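Local coordinates for conserved exported protein (Bacteroides fragilis, PDB 3CLW), which is of unestablished function but probably hydrolyses O-glycosidic bonds, as expected of a family 30 glycoside hydrolase with a TIM-barrel domain, at residues Q39-K44 / G385-T390; A202-L207 / G260-L265; L238-S243 / T247-I252; W354-A359 / W394-Y399. All coordinates share one frame; numbering follows the deposited sequence.

Contact 1 of 4, residues Q39-K44 / G385-T390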
# COMPACT_ATOMS: atom_id res chain seq x y z
N GLN A 39 24.96 1.40 9.16
CA GLN A 39 24.62 2.60 8.42
C GLN A 39 24.47 2.33 6.93
O GLN A 39 23.47 2.73 6.31
CB GLN A 39 25.70 3.68 8.65
CG GLN A 39 25.35 5.08 8.17
CD GLN A 39 24.28 5.76 9.02
OE1 GLN A 39 24.17 5.50 10.22
NE2 GLN A 39 23.48 6.63 8.40
N GLU A 40 25.46 1.66 6.36
CA GLU A 40 25.47 1.47 4.91
C GLU A 40 24.33 0.62 4.44
O GLU A 40 23.86 0.82 3.34
CB GLU A 40 26.78 0.86 4.43
CG GLU A 40 27.84 1.90 4.16
CD GLU A 40 29.07 1.33 3.43
OE1 GLU A 40 30.21 1.56 3.92
OE2 GLU A 40 28.91 0.63 2.37
N LYS A 41 23.92 -0.34 5.26
CA LYS A 41 22.79 -1.21 4.93
C LYS A 41 21.42 -0.48 5.05
O LYS A 41 20.61 -0.55 4.15
CB LYS A 41 22.83 -2.48 5.80
CG LYS A 41 24.10 -3.30 5.58
CD LYS A 41 23.97 -4.70 6.14
CE LYS A 41 25.26 -5.51 5.91
NZ LYS A 41 25.24 -6.70 6.76
N LYS A 42 21.20 0.20 6.17
CA LYS A 42 20.11 1.19 6.36
C LYS A 42 19.92 2.10 5.12
O LYS A 42 18.78 2.27 4.59
CB LYS A 42 20.49 2.10 7.54
CG LYS A 42 19.87 1.73 8.81
CD LYS A 42 20.64 2.20 10.01
CE LYS A 42 20.73 3.67 10.22
NZ LYS A 42 20.77 3.93 11.70
N GLU A 43 21.04 2.70 4.70
CA GLU A 43 21.04 3.66 3.59
C GLU A 43 20.67 3.01 2.29
O GLU A 43 19.91 3.58 1.51
CB GLU A 43 22.40 4.33 3.46
CG GLU A 43 22.86 4.83 4.78
CD GLU A 43 22.89 6.31 4.91
OE1 GLU A 43 21.84 6.97 4.69
OE2 GLU A 43 24.00 6.82 5.23
N LYS A 44 21.23 1.83 2.06
CA LYS A 44 20.91 1.03 0.90
C LYS A 44 19.41 0.68 0.81
O LYS A 44 18.82 0.78 -0.25
CB LYS A 44 21.78 -0.23 0.88
CG LYS A 44 21.39 -1.30 -0.15
CD LYS A 44 21.64 -0.86 -1.59
CE LYS A 44 22.25 -2.03 -2.42
NZ LYS A 44 22.98 -1.57 -3.66
N GLY A 385 21.88 -8.06 8.92
CA GLY A 385 21.42 -9.10 8.00
C GLY A 385 21.83 -8.74 6.59
O GLY A 385 22.52 -7.77 6.38
N GLU A 386 21.40 -9.55 5.63
CA GLU A 386 21.66 -9.33 4.21
C GLU A 386 20.36 -8.90 3.48
O GLU A 386 19.31 -9.48 3.67
CB GLU A 386 22.20 -10.62 3.57
CG GLU A 386 22.75 -10.44 2.15
CD GLU A 386 22.73 -11.71 1.31
OE1 GLU A 386 22.71 -12.84 1.87
OE2 GLU A 386 22.74 -11.59 0.06
N ILE A 387 20.49 -7.89 2.64
CA ILE A 387 19.39 -7.36 1.83
C ILE A 387 19.28 -8.16 0.51
O ILE A 387 20.26 -8.33 -0.22
CB ILE A 387 19.64 -5.86 1.55
CG1 ILE A 387 19.67 -5.09 2.86
CG2 ILE A 387 18.62 -5.28 0.60
CD1 ILE A 387 20.60 -3.91 2.82
N SER A 388 18.09 -8.68 0.22
CA SER A 388 17.85 -9.35 -1.06
C SER A 388 16.59 -8.74 -1.73
O SER A 388 15.52 -8.76 -1.15
CB SER A 388 17.69 -10.84 -0.76
OG SER A 388 17.35 -11.58 -1.91
N THR A 389 16.72 -8.17 -2.92
CA THR A 389 15.54 -7.66 -3.63
C THR A 389 14.74 -8.81 -4.25
O THR A 389 15.32 -9.79 -4.69
CB THR A 389 15.88 -6.60 -4.72
OG1 THR A 389 16.65 -7.21 -5.77
CG2 THR A 389 16.66 -5.46 -4.12
N THR A 390 13.41 -8.71 -4.23
CA THR A 390 12.61 -9.71 -4.88
C THR A 390 12.18 -9.17 -6.23
O THR A 390 12.38 -7.98 -6.52
CB THR A 390 11.36 -10.10 -4.04
OG1 THR A 390 10.46 -9.00 -4.01
CG2 THR A 390 11.74 -10.51 -2.62

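Contact 2 of 4, residues A202-L207 / G260-L265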
# COMPACT_ATOMS: atom_id res chain seq x y z
N ALA A 202 -13.76 -3.52 14.65
CA ALA A 202 -14.56 -2.33 14.89
C ALA A 202 -15.79 -2.31 13.99
O ALA A 202 -15.74 -2.80 12.87
CB ALA A 202 -13.72 -1.02 14.69
N THR A 203 -16.88 -1.74 14.49
CA THR A 203 -18.12 -1.63 13.73
C THR A 203 -18.16 -0.30 12.95
O THR A 203 -17.32 0.59 13.19
CB THR A 203 -19.38 -1.69 14.64
OG1 THR A 203 -19.48 -0.47 15.37
CG2 THR A 203 -19.33 -2.87 15.62
N LYS A 204 -19.10 -0.17 12.02
CA LYS A 204 -19.24 1.08 11.30
C LYS A 204 -19.59 2.22 12.25
O LYS A 204 -19.13 3.35 12.05
CB LYS A 204 -20.23 1.00 10.14
CG LYS A 204 -19.79 0.06 9.05
CD LYS A 204 -20.71 0.14 7.86
CE LYS A 204 -22.07 -0.57 8.07
NZ LYS A 204 -21.88 -1.99 8.41
N ALA A 205 -20.35 1.93 13.31
CA ALA A 205 -20.60 2.95 14.33
C ALA A 205 -19.30 3.42 14.97
O ALA A 205 -19.11 4.61 15.19
CB ALA A 205 -21.62 2.47 15.38
N ASP A 206 -18.40 2.48 15.25
CA ASP A 206 -17.08 2.79 15.79
C ASP A 206 -16.29 3.66 14.80
O ASP A 206 -15.75 4.70 15.17
CB ASP A 206 -16.32 1.49 16.09
CG ASP A 206 -17.04 0.62 17.14
OD1 ASP A 206 -17.72 1.17 18.04
OD2 ASP A 206 -16.92 -0.62 17.06
N LEU A 207 -16.28 3.25 13.54
CA LEU A 207 -15.55 3.94 12.51
C LEU A 207 -16.04 5.36 12.34
O LEU A 207 -15.24 6.30 12.20
CB LEU A 207 -15.65 3.16 11.19
CG LEU A 207 -14.90 1.82 11.17
CD1 LEU A 207 -15.17 1.06 9.88
CD2 LEU A 207 -13.39 2.00 11.38
N GLY A 260 -26.23 7.22 3.34
CA GLY A 260 -25.86 6.00 4.05
C GLY A 260 -26.00 6.17 5.55
O GLY A 260 -25.76 7.26 6.07
N GLN A 261 -26.36 5.10 6.24
CA GLN A 261 -26.55 5.15 7.70
C GLN A 261 -25.39 5.80 8.45
O GLN A 261 -25.58 6.52 9.44
CB GLN A 261 -26.74 3.75 8.25
CG GLN A 261 -27.26 3.73 9.69
CD GLN A 261 -27.36 2.32 10.25
OE1 GLN A 261 -27.34 1.34 9.51
NE2 GLN A 261 -27.45 2.22 11.57
N TYR A 262 -24.17 5.51 8.00
CA TYR A 262 -23.01 6.04 8.67
C TYR A 262 -22.19 6.84 7.69
O TYR A 262 -20.97 6.70 7.63
CB TYR A 262 -22.19 4.90 9.23
CG TYR A 262 -22.89 4.04 10.23
CD1 TYR A 262 -23.01 4.44 11.55
CD2 TYR A 262 -23.42 2.80 9.86
CE1 TYR A 262 -23.65 3.65 12.49
CE2 TYR A 262 -24.05 1.98 10.80
CZ TYR A 262 -24.16 2.43 12.11
OH TYR A 262 -24.77 1.66 13.04
N SER A 263 -22.88 7.66 6.90
CA SER A 263 -22.22 8.48 5.90
C SER A 263 -21.23 9.43 6.56
O SER A 263 -21.58 10.14 7.51
CB SER A 263 -23.24 9.28 5.05
OG SER A 263 -22.59 9.98 4.00
N VAL A 264 -19.99 9.43 6.05
CA VAL A 264 -18.91 10.29 6.58
C VAL A 264 -18.58 11.44 5.63
O VAL A 264 -17.74 12.28 5.93
CB VAL A 264 -17.64 9.46 6.91
CG1 VAL A 264 -17.92 8.51 8.07
CG2 VAL A 264 -17.11 8.68 5.68
N LEU A 265 -19.28 11.48 4.51
CA LEU A 265 -18.98 12.40 3.40
C LEU A 265 -18.99 13.86 3.84
O LEU A 265 -18.24 14.67 3.32
CB LEU A 265 -19.96 12.17 2.22
CG LEU A 265 -19.89 10.86 1.40
CD1 LEU A 265 -20.93 10.89 0.27
CD2 LEU A 265 -18.47 10.54 0.84

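Contact 3 of 4, residues L238-S243 / T247-I252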
# COMPACT_ATOMS: atom_id res chain seq x y z
N LEU A 238 -16.51 -4.17 1.34
CA LEU A 238 -16.93 -2.91 0.75
C LEU A 238 -18.43 -2.93 0.32
O LEU A 238 -19.04 -1.88 0.09
CB LEU A 238 -16.04 -2.53 -0.43
CG LEU A 238 -14.57 -2.19 -0.07
CD1 LEU A 238 -13.82 -1.75 -1.27
CD2 LEU A 238 -14.46 -1.13 1.04
N PHE A 239 -18.97 -4.14 0.22
CA PHE A 239 -20.36 -4.40 -0.12
C PHE A 239 -21.00 -5.24 1.00
O PHE A 239 -20.31 -5.75 1.85
CB PHE A 239 -20.41 -5.13 -1.45
CG PHE A 239 -19.39 -4.65 -2.46
CD1 PHE A 239 -19.63 -3.51 -3.23
CD2 PHE A 239 -18.19 -5.33 -2.64
CE1 PHE A 239 -18.70 -3.07 -4.14
CE2 PHE A 239 -17.25 -4.88 -3.57
CZ PHE A 239 -17.52 -3.75 -4.31
N GLU A 240 -22.32 -5.34 1.01
CA GLU A 240 -23.02 -6.06 2.09
C GLU A 240 -22.85 -7.55 1.87
O GLU A 240 -23.05 -8.01 0.75
CB GLU A 240 -24.51 -5.67 2.11
CG GLU A 240 -25.28 -6.11 3.36
CD GLU A 240 -26.73 -5.60 3.38
OE1 GLU A 240 -27.33 -5.39 2.30
OE2 GLU A 240 -27.27 -5.39 4.48
N ILE A 241 -22.47 -8.27 2.93
CA ILE A 241 -22.14 -9.71 2.82
C ILE A 241 -22.81 -10.67 3.84
O ILE A 241 -22.76 -11.88 3.67
CB ILE A 241 -20.60 -9.99 2.89
CG1 ILE A 241 -19.98 -9.41 4.17
CG2 ILE A 241 -19.90 -9.51 1.61
CD1 ILE A 241 -19.01 -10.35 4.86
N ASP A 242 -23.38 -10.14 4.92
CA ASP A 242 -24.09 -10.99 5.88
C ASP A 242 -25.32 -10.29 6.49
O ASP A 242 -25.68 -9.20 6.06
CB ASP A 242 -23.13 -11.48 6.99
CG ASP A 242 -22.60 -10.34 7.86
OD1 ASP A 242 -23.19 -9.23 7.87
OD2 ASP A 242 -21.57 -10.57 8.55
N SER A 243 -25.90 -10.91 7.52
CA SER A 243 -27.05 -10.39 8.28
C SER A 243 -26.68 -10.04 9.72
O SER A 243 -27.55 -9.89 10.59
CB SER A 243 -28.16 -11.43 8.28
OG SER A 243 -28.60 -11.65 6.96
N THR A 247 -21.15 -6.29 11.83
CA THR A 247 -20.18 -6.40 10.75
C THR A 247 -19.94 -5.09 9.99
O THR A 247 -20.88 -4.53 9.42
CB THR A 247 -20.56 -7.53 9.77
OG1 THR A 247 -20.66 -8.75 10.51
CG2 THR A 247 -19.50 -7.73 8.72
N PRO A 248 -18.66 -4.60 9.97
CA PRO A 248 -18.32 -3.45 9.14
C PRO A 248 -18.22 -3.83 7.67
O PRO A 248 -17.17 -3.61 7.03
CB PRO A 248 -16.96 -3.00 9.71
CG PRO A 248 -16.34 -4.29 10.17
CD PRO A 248 -17.49 -5.10 10.73
N ASP A 249 -19.29 -4.40 7.14
CA ASP A 249 -19.42 -4.58 5.70
C ASP A 249 -20.22 -3.41 5.15
O ASP A 249 -20.48 -2.42 5.86
CB ASP A 249 -20.07 -5.93 5.36
CG ASP A 249 -21.55 -6.01 5.78
OD1 ASP A 249 -22.21 -7.00 5.39
OD2 ASP A 249 -22.03 -5.11 6.52
N ASP A 250 -20.59 -3.52 3.88
CA ASP A 250 -21.39 -2.50 3.20
C ASP A 250 -20.79 -1.10 3.29
O ASP A 250 -21.52 -0.09 3.33
CB ASP A 250 -22.84 -2.51 3.74
CG ASP A 250 -23.79 -1.74 2.86
OD1 ASP A 250 -23.66 -1.86 1.63
OD2 ASP A 250 -24.65 -0.98 3.41
N ILE A 251 -19.45 -1.04 3.33
CA ILE A 251 -18.71 0.22 3.51
C ILE A 251 -19.08 1.28 2.46
O ILE A 251 -19.37 2.42 2.82
CB ILE A 251 -17.15 -0.00 3.53
CG1 ILE A 251 -16.73 -0.85 4.75
CG2 ILE A 251 -16.40 1.33 3.44
CD1 ILE A 251 -17.01 -0.24 6.15
N ILE A 252 -19.08 0.92 1.19
CA ILE A 252 -19.34 1.93 0.18
C ILE A 252 -20.69 2.64 0.38
O ILE A 252 -20.73 3.86 0.47
CB ILE A 252 -19.17 1.38 -1.26
CG1 ILE A 252 -17.69 0.96 -1.49
CG2 ILE A 252 -19.62 2.43 -2.27
CD1 ILE A 252 -17.41 0.14 -2.78
O HOH W 1 -21.68 -0.76 -0.21

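Contact 4 of 4, residues W354-A359 / W394-Y399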
# COMPACT_ATOMS: atom_id res chain seq x y z
N TRP A 354 -1.51 2.47 -4.73
CA TRP A 354 -1.30 1.03 -4.45
C TRP A 354 -0.21 0.91 -3.38
O TRP A 354 0.87 1.48 -3.55
CB TRP A 354 -0.93 0.25 -5.72
CG TRP A 354 -1.13 -1.20 -5.52
CD1 TRP A 354 -2.27 -1.92 -5.78
CD2 TRP A 354 -0.19 -2.13 -4.94
NE1 TRP A 354 -2.09 -3.23 -5.42
CE2 TRP A 354 -0.83 -3.39 -4.89
CE3 TRP A 354 1.12 -2.01 -4.45
CZ2 TRP A 354 -0.19 -4.54 -4.39
CZ3 TRP A 354 1.75 -3.14 -3.94
CH2 TRP A 354 1.09 -4.39 -3.92
N GLN A 355 -0.50 0.21 -2.29
CA GLN A 355 0.41 0.22 -1.13
C GLN A 355 0.74 -1.19 -0.62
O GLN A 355 -0.16 -2.01 -0.38
CB GLN A 355 -0.17 1.08 0.00
CG GLN A 355 -0.86 2.37 -0.50
CD GLN A 355 -1.19 3.34 0.59
OE1 GLN A 355 -1.85 2.97 1.56
NE2 GLN A 355 -0.74 4.59 0.46
N TRP A 356 2.03 -1.48 -0.53
CA TRP A 356 2.51 -2.70 0.11
C TRP A 356 2.22 -2.70 1.60
O TRP A 356 2.06 -1.64 2.20
CB TRP A 356 4.06 -2.82 -0.06
CG TRP A 356 4.45 -3.33 -1.37
CD1 TRP A 356 4.92 -2.61 -2.44
CD2 TRP A 356 4.42 -4.70 -1.79
NE1 TRP A 356 5.20 -3.45 -3.49
CE2 TRP A 356 4.90 -4.74 -3.12
CE3 TRP A 356 4.03 -5.90 -1.17
CZ2 TRP A 356 4.98 -5.93 -3.84
CZ3 TRP A 356 4.11 -7.08 -1.89
CH2 TRP A 356 4.60 -7.09 -3.20
N TRP A 357 2.19 -3.89 2.19
CA TRP A 357 2.39 -4.06 3.62
C TRP A 357 3.90 -3.80 3.90
O TRP A 357 4.53 -2.92 3.27
CB TRP A 357 1.87 -5.47 4.02
CG TRP A 357 2.07 -5.94 5.44
CD1 TRP A 357 2.57 -7.15 5.82
CD2 TRP A 357 1.81 -5.22 6.66
NE1 TRP A 357 2.63 -7.25 7.18
CE2 TRP A 357 2.18 -6.07 7.73
CE3 TRP A 357 1.33 -3.94 6.96
CZ2 TRP A 357 2.07 -5.69 9.08
CZ3 TRP A 357 1.21 -3.56 8.30
CH2 TRP A 357 1.59 -4.44 9.34
N THR A 358 4.49 -4.49 4.85
CA THR A 358 5.90 -4.22 5.21
C THR A 358 6.84 -4.22 3.97
O THR A 358 6.82 -5.16 3.17
CB THR A 358 6.41 -5.22 6.21
OG1 THR A 358 6.30 -6.53 5.63
CG2 THR A 358 5.59 -5.19 7.54
N ALA A 359 7.63 -3.16 3.79
CA ALA A 359 8.67 -3.10 2.75
C ALA A 359 9.70 -4.26 2.85
O ALA A 359 10.25 -4.73 1.85
CB ALA A 359 9.36 -1.77 2.82
N TRP A 394 10.96 -5.10 -8.17
CA TRP A 394 11.17 -4.60 -9.52
C TRP A 394 9.88 -4.42 -10.36
O TRP A 394 9.74 -3.45 -11.12
CB TRP A 394 12.28 -5.42 -10.20
CG TRP A 394 13.53 -5.32 -9.36
CD1 TRP A 394 14.13 -6.33 -8.62
CD2 TRP A 394 14.30 -4.12 -9.09
NE1 TRP A 394 15.24 -5.82 -7.97
CE2 TRP A 394 15.34 -4.47 -8.22
CE3 TRP A 394 14.19 -2.77 -9.50
CZ2 TRP A 394 16.29 -3.55 -7.77
CZ3 TRP A 394 15.10 -1.86 -9.05
CH2 TRP A 394 16.14 -2.24 -8.17
N THR A 395 8.93 -5.32 -10.19
CA THR A 395 7.68 -5.19 -10.94
C THR A 395 6.83 -4.03 -10.39
O THR A 395 6.14 -3.37 -11.16
CB THR A 395 6.85 -6.48 -10.97
OG1 THR A 395 6.50 -6.88 -9.63
CG2 THR A 395 7.65 -7.61 -11.65
N THR A 396 6.92 -3.79 -9.08
CA THR A 396 6.30 -2.58 -8.49
C THR A 396 6.96 -1.34 -9.09
O THR A 396 6.27 -0.40 -9.51
CB THR A 396 6.42 -2.52 -6.96
OG1 THR A 396 5.81 -3.68 -6.39
CG2 THR A 396 5.72 -1.29 -6.40
N ALA A 397 8.28 -1.36 -9.13
CA ALA A 397 9.07 -0.25 -9.68
C ALA A 397 8.71 0.11 -11.12
O ALA A 397 8.79 1.26 -11.48
CB ALA A 397 10.60 -0.52 -9.52
N ASN A 398 8.33 -0.88 -11.94
CA ASN A 398 7.86 -0.63 -13.31
C ASN A 398 6.78 0.44 -13.26
O ASN A 398 6.68 1.30 -14.12
CB ASN A 398 7.26 -1.92 -13.93
CG ASN A 398 8.30 -2.77 -14.67
OD1 ASN A 398 8.62 -2.53 -15.86
ND2 ASN A 398 8.83 -3.77 -13.98
N TYR A 399 5.95 0.36 -12.22
CA TYR A 399 4.92 1.36 -11.98
C TYR A 399 5.44 2.55 -11.17
O TYR A 399 5.49 3.68 -11.68
CB TYR A 399 3.74 0.73 -11.26
CG TYR A 399 2.96 -0.23 -12.10
CD1 TYR A 399 1.97 0.22 -12.98
CD2 TYR A 399 3.17 -1.62 -12.00
CE1 TYR A 399 1.21 -0.68 -13.76
CE2 TYR A 399 2.42 -2.52 -12.77
CZ TYR A 399 1.46 -2.03 -13.65
OH TYR A 399 0.73 -2.93 -14.39

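Contact 1 of 4, residues Q39-K44 / G385-T390
With CG set anti to its own carbonyl carbon (chi1 -61°) and the rest of the chain extended, K41 reaches from the helix to G385, just before E386, and there NZ gives a hydrogen bond to the backbone O of G385 at 2.9 Å. The ammonium group arrives tilted 34° from the carbonyl plane of G385. The same NZ forms a salt bridge with D384, so the lysine end is gripped by a carboxylate and a carbonyl of consecutive residues, and the charge probably adds to the hold.

I387 supplies the apolar half. Its CD1 methyl points at the helix and lies 4.0 Å from K41 CB and 3.6 Å from K41 O. One turn further on, the methylene CG of K44 touches that methyl, also at 4.0 Å; beyond CG the K44 chain bends off, so NZ takes no part in the contact with I387.

Helix 39-50 thus packs on strand 386-389, an outermost strand of a small three-stranded mixed sheet within this chain. The strand pairs antiparallel with 368-371, and I387 also touches I45 and L48 farther along the same helix and I368 on the neighbouring strand.

Contact 2 of 4, residues A202-L207 / G260-L265
Y262 lays one face of its ring against the first turn of helix 204-221, and what passes between the two segments is entirely apolar and CH-pi contact. K204 CB stands over that face, 4.1 Å from the ring centroid and 28° off the ring normal, its closest ring atom being CD2 at 3.7 Å. The side chains of K204 and Y262 cross at about a right angle; K204 CE also comes to 4.0 Å from Y262 CD2. A205 CA lies 3.6 Å from Y262 CE1 and A205 CB 3.7 Å from the same atom, while the backbone N of A205 lies above the same face, offset toward the rim. On the opposite face sits CG of Q261, the residue just before the tyrosine.

This is a helix N-terminus in the TIM-barrel domain, packed against the loop between helix 251-256 and strand 270-276. T203 is the N-cap and forms a capping box with D206: D206 N donates to T203 OG1 at 3.1 Å, and T203 N returns a nearly straight bond (175°) to D206 OD2 at 2.8 Å, met on the anti side, well out of the carboxylate plane.

The polar end of K204 is engaged away from the tyrosine. Bends at chi3 and chi4 turn NZ back to the backbone O of D249, while OD2 of D206 also accepts from I150 N.

Contact 3 of 4, residues L238-S243 / T247-I252
D249 points its carboxylate across at the backbone of 238-243, and OD1 is the atom that does the work. I241 N donates to it at 2.8 Å in an almost straight bond (178°), approaching on the anti side and 31° out of the carboxylate plane; D242 N adds a weak bond to the same oxygen. With chi1 at 68°, CG of D249 sits between its own N and carbonyl carbon, which swings OD1 over these two amides. The CG1 of I241 crosses the aspartate obliquely and packs on its CB at 3.7 Å.

D242 and T247 approach from opposite directions. OD2 of D242 accepts from T247 OG1 at 2.8 Å through its syn lone pair. The other oxygen, D242 OD1, lies 3.5 Å from D249 OD1, two like charges whose repulsion is probably softened by the amides on D249 OD1 and by a weak bond from I244 N to D242 OD1.

At the other end the contact turns apolar. F239 and I252 run alongside each other in the same direction, F239 CE1 3.7 Å from I252 CD1; that methyl also touches L238 CB, while L238 CD2 packs on I251 CB. Two backbone bonds close this end: I252 N to L238 O, and D250 N to F239 O at 3.0 Å, the latter donor standing above the carbonyl plane. A water bridges L238 O and D250 OD1.

The whole is a compact hairpin-like loop, with P248 at the centre of an inverse gamma turn, leading from strand 226-232 into helix 251-256 of the TIM-barrel domain.

Contact 4 of 4, residues W354-A359 / W394-Y399
A single buried hydrogen bond joins W356, in barrel strand 353-356, to T396 in helix 391-400. The indole N-H of W356 donates from NE1 to T396 OG1 at 3.0 Å, with an N-H...O angle of 146°, so the bond is clearly bent. The hydroxyl nevertheless lies almost in the indole plane, only 7° out of it, and the threonine therefore meets the tryptophan at its edge.

Flanking the bond, T396 CG2 comes to 3.7 Å from W356 NE1, and T396 OG1 also lies 3.5 Å from CZ2 on the benzene side of the ring. With chi1 at -58°, OG1 of T396 is anti to the carbonyl carbon and beside the backbone N; there it also hydrogen-bonds to the O of M392, one turn back in the helix. The hydroxyl thus serves both the indole and a helix carbonyl, a link that helps fix its rotation.

The tryptophan is steadied from its own strand as well: W354 CZ3 lies 3.4 Å above one face of the W356 ring, offset toward the rim.

Around this pair, strand 353-356 runs parallel to both 307-310 and 6-25, and W356 rests on A24 of the latter. The chain turns a corner at W357, while farther along the helix N398 and Y399 touch V441 of strand 438-444, and Y399 also reaches I342 of helix 328-347, on which W354 packs too.

In the fold
Contact 4 is the core member, its centre about 8 Å from the chain's centre and both touching residues buried; the centres of the other three lie 21 to 23 Å out, and these contacts are only partly buried. Contacts 2 and 3 touch, joined by the lysine of 202-207 and by packing of K204 on P248, which ties the start of helix 204-221 to the loop ahead of helix 251-256. Contacts 1 and 4 are joined through successive elements, strand 386-389 and helix 391-400, with a probable T389 OG1 to W394 NE1 bond. The chemistry differs by place: a lone indole-hydroxyl bond inside, a lysine grip at contact 1, ring packing at contact 2, and carboxylate-to-amide bonding with an apolar end at contact 3.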